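Local coordinates for uncharacterized protein (Bacteroides ovatus CL02T12C04, PDB 6PTM), which acts as an exo-carrageenase of glycoside hydrolase family 42, probably cleaving carrageenan from its chain ends, at residues A[600-605]-A[625-630]; A[565-570]-A[615-620]; A[633-638]-A[666-671]. All coordinates share one frame; numbering follows the deposited sequence.

Contact 1. Residues A[600-605]-A[625-630]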
# COMPACT_ATOMS: atom_id res chain seq x y z
N ALA A 600 12.28 -12.39 4.72
CA ALA A 600 13.77 -12.37 4.76
C ALA A 600 14.25 -12.38 3.32
O ALA A 600 13.64 -13.04 2.48
CB ALA A 600 14.33 -13.56 5.51
N THR A 601 15.32 -11.64 3.08
CA THR A 601 16.10 -11.64 1.83
C THR A 601 17.57 -11.56 2.22
O THR A 601 17.88 -11.22 3.38
CB THR A 601 15.77 -10.41 0.97
OG1 THR A 601 16.15 -9.25 1.70
CG2 THR A 601 14.32 -10.32 0.60
N GLU A 602 18.46 -11.64 1.24
CA GLU A 602 19.87 -11.29 1.49
C GLU A 602 19.99 -9.86 2.07
O GLU A 602 20.70 -9.66 3.06
CB GLU A 602 20.69 -11.42 0.21
CG GLU A 602 22.13 -10.98 0.42
CD GLU A 602 23.08 -11.27 -0.74
OE1 GLU A 602 22.65 -11.82 -1.78
OE2 GLU A 602 24.26 -10.90 -0.58
N GLY A 603 19.30 -8.88 1.47
CA GLY A 603 19.42 -7.47 1.88
C GLY A 603 18.90 -7.23 3.29
O GLY A 603 19.53 -6.49 4.06
N ILE A 604 17.79 -7.85 3.65
CA ILE A 604 17.26 -7.77 5.03
C ILE A 604 18.26 -8.39 6.01
O ILE A 604 18.51 -7.79 7.09
CB ILE A 604 15.84 -8.40 5.07
CG1 ILE A 604 14.82 -7.49 4.39
CG2 ILE A 604 15.41 -8.74 6.48
CD1 ILE A 604 13.48 -8.16 4.06
N LEU A 605 18.79 -9.58 5.71
CA LEU A 605 19.72 -10.24 6.66
C LEU A 605 20.96 -9.35 6.80
O LEU A 605 21.49 -9.23 7.91
CB LEU A 605 20.08 -11.65 6.18
CG LEU A 605 19.23 -12.78 6.76
CD1 LEU A 605 17.76 -12.56 6.46
CD2 LEU A 605 19.63 -14.10 6.15
N LYS A 625 23.89 -17.75 -5.12
CA LYS A 625 24.89 -18.27 -4.15
C LYS A 625 24.92 -17.34 -2.92
O LYS A 625 24.97 -17.82 -1.79
CB LYS A 625 26.26 -18.48 -4.80
CG LYS A 625 27.24 -19.34 -3.98
CD LYS A 625 28.57 -19.70 -4.67
N SER A 626 24.86 -16.03 -3.10
CA SER A 626 24.91 -15.07 -1.96
C SER A 626 23.67 -15.19 -1.05
O SER A 626 23.76 -14.90 0.16
CB SER A 626 25.13 -13.67 -2.48
OG SER A 626 24.11 -13.27 -3.37
N ASP A 627 22.55 -15.69 -1.55
CA ASP A 627 21.37 -15.97 -0.69
C ASP A 627 21.77 -17.06 0.31
O ASP A 627 21.57 -16.88 1.51
CB ASP A 627 20.13 -16.45 -1.47
CG ASP A 627 19.38 -15.40 -2.26
OD1 ASP A 627 19.23 -14.28 -1.75
OD2 ASP A 627 18.88 -15.73 -3.35
N ILE A 628 22.28 -18.17 -0.21
CA ILE A 628 22.63 -19.37 0.59
C ILE A 628 23.72 -19.00 1.60
O ILE A 628 23.57 -19.38 2.77
CB ILE A 628 23.02 -20.52 -0.36
CG1 ILE A 628 21.79 -20.97 -1.14
CG2 ILE A 628 23.67 -21.64 0.44
CD1 ILE A 628 22.05 -21.93 -2.26
N GLU A 629 24.77 -18.29 1.16
CA GLU A 629 25.88 -17.81 2.02
C GLU A 629 25.30 -16.95 3.14
O GLU A 629 25.75 -17.08 4.28
CB GLU A 629 26.94 -17.04 1.22
CG GLU A 629 27.82 -17.94 0.38
CD GLU A 629 28.65 -17.25 -0.69
OE1 GLU A 629 28.48 -16.01 -0.89
OE2 GLU A 629 29.45 -17.95 -1.34
N THR A 630 24.34 -16.06 2.84
CA THR A 630 23.82 -15.18 3.89
C THR A 630 22.96 -16.03 4.84
O THR A 630 23.04 -15.80 6.06
CB THR A 630 23.14 -13.95 3.28
OG1 THR A 630 24.09 -13.33 2.42
CG2 THR A 630 22.69 -12.95 4.30
O HOH W 1 17.12 -12.63 -1.33
O HOH W 2 20.40 -12.07 -3.15
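Glu602 and Ser626 carry the main polar link between the starts of two helices, 602-607 and 625-636. Ser626 OG donates to Glu602 OE1 at 2.6 Å, meeting it on the syn side and somewhat out of the carboxylate plane. The acid reaches this far because its CG lies opposite the backbone N (chi1 177°) and the chain stays extended beyond it; OE2 pairs with Lys606. Asp627 OD1 stands 4.2 Å from Glu602 OE1, a like-charge approach that water probably eases: one water donates to both carboxylates, 2.6 Å to Glu602 OE1, and a second accepts from Glu602 N while donating to Asp627 OD1 at 2.7 Å. Asp627 OD2 is held by Thr569 OG1 and Phe624 N. Apolar packing comes from Thr630, whose CG2 presses on Leu605 CB at a tight 3.5 Å while its OG1 donates back to Ser626 O (2.8 Å), which helps to hold its rotation. At the start of helix 602-607, right after strand 597-600, Thr601 OG1 is the N-cap, accepting from Ile604 N at 2.9 Å in an almost straight bond (172°). Two helices that each follow a strand of one parallel sheet thus meet side by side, as in an alpha/beta domain.

Contact 2. Residues A[565-570]-A[615-620]. With EDO (1,2-ethanediol), chain C.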
# COMPACT_ATOMS: atom_id res chain seq x y z
N ARG A 565 10.07 -15.21 9.40
CA ARG A 565 10.39 -14.54 8.12
C ARG A 565 10.37 -15.55 6.99
O ARG A 565 11.13 -16.54 7.04
CB ARG A 565 11.75 -13.85 8.22
CG ARG A 565 11.82 -12.81 9.31
CD ARG A 565 10.66 -11.82 9.29
NE ARG A 565 10.95 -10.79 10.28
CZ ARG A 565 11.62 -9.67 10.03
NH1 ARG A 565 12.03 -9.35 8.80
NH2 ARG A 565 11.79 -8.80 11.00
N ILE A 566 9.55 -15.30 5.98
CA ILE A 566 9.50 -16.14 4.76
C ILE A 566 10.63 -15.67 3.87
O ILE A 566 10.61 -14.49 3.52
CB ILE A 566 8.13 -16.01 4.09
CG1 ILE A 566 7.04 -16.56 5.00
CG2 ILE A 566 8.09 -16.66 2.73
CD1 ILE A 566 5.69 -16.21 4.51
N PHE A 567 11.51 -16.57 3.45
CA PHE A 567 12.63 -16.22 2.53
C PHE A 567 12.11 -15.88 1.14
O PHE A 567 11.30 -16.62 0.57
CB PHE A 567 13.68 -17.32 2.43
CG PHE A 567 14.97 -16.77 1.87
CD1 PHE A 567 15.29 -16.94 0.54
CD2 PHE A 567 15.79 -15.99 2.67
CE1 PHE A 567 16.46 -16.39 0.04
CE2 PHE A 567 16.92 -15.39 2.15
CZ PHE A 567 17.27 -15.62 0.84
N TYR A 568 12.55 -14.73 0.61
CA TYR A 568 12.19 -14.23 -0.73
C TYR A 568 13.49 -14.00 -1.51
O TYR A 568 14.46 -13.40 -0.99
CB TYR A 568 11.33 -12.96 -0.70
CG TYR A 568 11.09 -12.39 -2.07
CD1 TYR A 568 10.11 -12.93 -2.88
CD2 TYR A 568 11.88 -11.39 -2.61
CE1 TYR A 568 9.93 -12.49 -4.18
CE2 TYR A 568 11.68 -10.91 -3.91
CZ TYR A 568 10.72 -11.48 -4.71
OH TYR A 568 10.47 -11.05 -5.99
N THR A 569 13.55 -14.46 -2.75
CA THR A 569 14.68 -14.12 -3.66
C THR A 569 14.17 -13.92 -5.08
O THR A 569 13.38 -14.74 -5.56
CB THR A 569 15.79 -15.16 -3.64
OG1 THR A 569 16.78 -14.69 -4.58
CG2 THR A 569 15.31 -16.56 -3.94
N LYS A 570 14.66 -12.87 -5.72
CA LYS A 570 14.44 -12.56 -7.15
C LYS A 570 14.94 -13.71 -8.02
O LYS A 570 14.44 -13.82 -9.13
CB LYS A 570 15.17 -11.27 -7.52
CG LYS A 570 14.54 -10.01 -6.92
CD LYS A 570 15.32 -8.71 -7.18
CE LYS A 570 16.54 -8.63 -6.28
NZ LYS A 570 17.41 -7.46 -6.58
N ILE A 615 13.62 -18.45 9.96
CA ILE A 615 13.36 -18.23 8.51
C ILE A 615 12.73 -19.51 7.95
O ILE A 615 13.26 -20.63 8.19
CB ILE A 615 14.67 -17.81 7.82
CG1 ILE A 615 15.16 -16.45 8.35
CG2 ILE A 615 14.54 -17.84 6.30
CD1 ILE A 615 16.57 -16.06 7.87
N VAL A 616 11.68 -19.36 7.16
CA VAL A 616 11.07 -20.50 6.45
C VAL A 616 11.45 -20.35 4.98
O VAL A 616 11.42 -19.23 4.48
CB VAL A 616 9.56 -20.63 6.71
CG1 VAL A 616 9.28 -20.69 8.19
CG2 VAL A 616 8.74 -19.54 6.06
N VAL A 617 11.88 -21.44 4.35
CA VAL A 617 12.28 -21.46 2.92
C VAL A 617 11.40 -22.49 2.22
O VAL A 617 11.52 -23.71 2.51
CB VAL A 617 13.78 -21.74 2.71
CG1 VAL A 617 14.10 -21.66 1.22
CG2 VAL A 617 14.65 -20.80 3.51
N TYR A 618 10.49 -22.00 1.38
CA TYR A 618 9.40 -22.77 0.77
C TYR A 618 9.43 -22.57 -0.73
O TYR A 618 9.39 -21.38 -1.16
CB TYR A 618 8.04 -22.34 1.32
CG TYR A 618 6.84 -23.06 0.76
CD1 TYR A 618 6.59 -24.39 1.04
CD2 TYR A 618 5.94 -22.38 -0.04
CE1 TYR A 618 5.47 -25.03 0.53
CE2 TYR A 618 4.82 -23.00 -0.56
CZ TYR A 618 4.56 -24.32 -0.24
OH TYR A 618 3.45 -24.89 -0.75
N LYS A 619 9.48 -23.69 -1.47
CA LYS A 619 9.39 -23.74 -2.95
C LYS A 619 10.23 -22.62 -3.58
O LYS A 619 9.75 -21.90 -4.48
CB LYS A 619 7.92 -23.69 -3.35
CG LYS A 619 7.12 -24.96 -3.05
CD LYS A 619 5.92 -25.10 -3.99
CE LYS A 619 5.65 -26.53 -4.42
NZ LYS A 619 5.19 -27.28 -3.24
N THR A 620 11.49 -22.53 -3.15
CA THR A 620 12.49 -21.55 -3.64
C THR A 620 13.67 -22.33 -4.21
O THR A 620 14.78 -22.28 -3.67
CB THR A 620 12.80 -20.57 -2.50
OG1 THR A 620 11.56 -20.02 -2.02
CG2 THR A 620 13.72 -19.45 -2.94
C1 EDO C . 18.10 -7.87 -10.06
O1 EDO C . 18.68 -7.14 -9.02
C2 EDO C . 18.17 -9.33 -9.76
O2 EDO C . 19.46 -9.88 -9.85
O HOH W 3 11.20 -17.27 -2.06
O HOH W 4 10.17 -19.16 1.06
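Phe567 N and Val616 O make the straighter of two backbone hydrogen bonds (2.9 Å, 173° at the hydrogen) that join neighbouring strands of a five-stranded parallel sheet. The other runs from Val616 N to Arg565 O, also 2.9 Å, so Val616 is gripped through both its amide and its carbonyl, the pattern of parallel pairing. The two strand axes diverge by 33°, and beyond the bond from Phe567 N to Val616 O the link passes to water. Two waters donate to Phe567 O, one of them at 2.7 Å. This one also donates to Thr620 OG1, and the other accepts from Tyr618 N, so the carbonyl of Phe567 is tied to the loop after strand 614-617. Thr620 OG1 in turn donates to Tyr618 O at 2.7 Å, from well above the carbonyl plane, which closes the loop on itself.

On one face of the sheet Ile566 CG1 meets Val616 CG2 at 3.6 Å, and Ile597 and Phe599 of the next strand extend this apolar layer. Phe567 CB instead packs on Val617 CG2 (3.8 Å) and, more loosely, on Ile615 CG2, while its ring leads on to Asp627 and Val631 of helix 625-636. Farther along, in the loops that follow the strands, the methyls of two threonines press together, Thr569 CG2 to Thr620 CG2 at a tight 3.4 Å. The first torsion of Thr569 (chi1 179°) sets its CG2 between backbone N and carbonyl carbon, where it meets that methyl. Past this N-cap residue helix 570-575 begins, and the bent Lys570 chain carries NZ to Asp410 and to an ethanediol, probably from the crystallisation liquor, whose O1 accepts from Lys570 NZ at 2.8 Å.

Contact 3. Residues A[633-638]-A[666-671]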
# COMPACT_ATOMS: atom_id res chain seq x y z
N LYS A 633 25.22 -17.75 7.32
CA LYS A 633 25.74 -16.84 8.39
C LYS A 633 24.69 -16.76 9.50
O LYS A 633 25.07 -16.66 10.69
CB LYS A 633 26.14 -15.46 7.86
CG LYS A 633 27.43 -15.42 7.05
CD LYS A 633 28.04 -14.04 6.85
N TYR A 634 23.40 -16.81 9.16
CA TYR A 634 22.33 -16.77 10.17
C TYR A 634 22.33 -18.08 10.96
O TYR A 634 22.21 -17.99 12.18
CB TYR A 634 20.98 -16.45 9.51
CG TYR A 634 19.81 -16.66 10.43
CD1 TYR A 634 19.64 -15.90 11.56
CD2 TYR A 634 18.88 -17.62 10.14
CE1 TYR A 634 18.55 -16.10 12.39
CE2 TYR A 634 17.80 -17.86 10.95
CZ TYR A 634 17.63 -17.08 12.08
OH TYR A 634 16.57 -17.36 12.89
N LEU A 635 22.51 -19.24 10.32
CA LEU A 635 22.67 -20.54 11.03
C LEU A 635 23.89 -20.50 11.95
O LEU A 635 23.77 -21.02 13.08
CB LEU A 635 22.75 -21.70 10.03
CG LEU A 635 21.43 -22.04 9.34
CD1 LEU A 635 21.64 -22.91 8.12
CD2 LEU A 635 20.45 -22.70 10.30
N ASP A 636 24.99 -19.89 11.49
CA ASP A 636 26.26 -19.72 12.24
C ASP A 636 26.06 -18.83 13.47
O ASP A 636 26.87 -18.98 14.40
CB ASP A 636 27.41 -19.17 11.38
CG ASP A 636 27.76 -20.02 10.18
OD1 ASP A 636 27.34 -21.17 10.15
OD2 ASP A 636 28.46 -19.52 9.26
N GLU A 637 25.05 -17.95 13.51
CA GLU A 637 24.70 -17.20 14.75
C GLU A 637 23.67 -17.96 15.60
O GLU A 637 23.05 -17.32 16.40
CB GLU A 637 23.98 -15.87 14.51
CG GLU A 637 24.58 -14.91 13.52
CD GLU A 637 23.56 -13.85 13.09
OE1 GLU A 637 22.28 -14.04 13.21
OE2 GLU A 637 24.04 -12.82 12.63
N CYS A 638 23.42 -19.25 15.40
CA CYS A 638 22.43 -20.06 16.16
C CYS A 638 21.00 -19.75 15.69
O CYS A 638 20.08 -20.04 16.45
CB CYS A 638 22.56 -19.89 17.68
SG CYS A 638 24.22 -20.23 18.34
N GLY A 666 23.44 -23.58 14.43
CA GLY A 666 22.01 -23.25 14.44
C GLY A 666 21.16 -24.50 14.37
O GLY A 666 21.66 -25.58 14.72
N LYS A 667 19.94 -24.36 13.88
CA LYS A 667 18.95 -25.45 13.76
C LYS A 667 18.47 -25.45 12.32
O LYS A 667 17.86 -24.43 11.89
CB LYS A 667 17.84 -25.24 14.80
CG LYS A 667 17.23 -26.52 15.36
CD LYS A 667 16.06 -26.33 16.35
CE LYS A 667 16.34 -25.40 17.52
NZ LYS A 667 17.53 -25.80 18.30
N LEU A 668 18.78 -26.51 11.58
CA LEU A 668 18.37 -26.62 10.16
C LEU A 668 17.37 -27.77 10.03
O LEU A 668 17.76 -28.94 10.12
CB LEU A 668 19.60 -26.81 9.28
CG LEU A 668 19.32 -27.11 7.81
CD1 LEU A 668 18.60 -25.91 7.13
CD2 LEU A 668 20.62 -27.44 7.11
N ILE A 669 16.11 -27.44 9.82
CA ILE A 669 14.99 -28.41 9.93
C ILE A 669 14.41 -28.59 8.55
O ILE A 669 13.89 -27.61 7.94
CB ILE A 669 13.97 -27.95 10.99
CG1 ILE A 669 14.67 -27.75 12.34
CG2 ILE A 669 12.82 -28.94 11.09
CD1 ILE A 669 13.80 -27.19 13.46
N VAL A 670 14.45 -29.82 8.08
CA VAL A 670 13.93 -30.18 6.74
C VAL A 670 12.52 -30.73 6.92
O VAL A 670 12.33 -31.59 7.76
CB VAL A 670 14.88 -31.14 6.01
CG1 VAL A 670 14.43 -31.42 4.58
CG2 VAL A 670 16.30 -30.60 6.07
N VAL A 671 11.58 -30.25 6.12
CA VAL A 671 10.15 -30.64 6.23
C VAL A 671 9.66 -30.95 4.81
O VAL A 671 10.34 -30.58 3.84
CB VAL A 671 9.31 -29.54 6.90
CG1 VAL A 671 9.83 -29.21 8.28
CG2 VAL A 671 9.23 -28.28 6.05
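Leu635 and Cys638 meet Gly666 and Lys667 in a small surface contact, where the C-terminal end of helix 625-636 lies against the start of strand 667-670, an outermost strand of the parallel sheet. The closest fit is between main chains. Gly666, lacking a side chain, can sit against Leu635 O and the backbone of Cys638, its CA 3.6 Å from Cys638 CA. Gly666 N also comes within 2.9 Å of Leu635 O, but the angle is too poor for a hydrogen bond. The side-chain part rests on a single leucine. Leu635 CG lies opposite the carbonyl carbon (chi1 -72°), and from there the CD2 branch reaches over the strand backbone to Lys667 O at 3.5 Å. The same methyl lies 4.3 Å from Leu668 CB, a looser apolar touch that Leu661 and Val641 extend, since Leu661 packs on both leucines and Val641 on Leu635. Cys638 turns its CB away from the strand, so it takes part through its backbone. Its positive phi (77°) lets the chain leave the helix: Cys638 N bonds Leu635 O at 2.9 Å, and Gly639 N bonds Tyr634 O. Right after this turn the chain enters strand 640-643, the neighbour with which Lys667 and Ile669 share backbone hydrogen bonds. The helix end is thus a Schellman motif, set at the helix-to-strand turn of a beta-alpha-beta unit.

From the N terminus, strand 564-567 opens contact 2 and strand 597-600 leads into the opening half of contact 1. Contact 2 closes first, when the chain returns at 615-620 beside its starting strand; contact 1 closes next at 625-630, so the two loops cross. They also touch directly, since Ala600 and Tyr568 share a backbone hydrogen bond. Contact 3 follows in series: it opens later on helix 625-636, which also serves contact 1, and closes at 666-671 after strand 640-643. Ile615 of contact 2 packs on Tyr634 of the contact 3 segment. Contact 1 joins helices 602-607 and 625-636, contact 2 two inner strands of the parallel sheet, and contact 3 the helix end to one of its outer strands, 667-670.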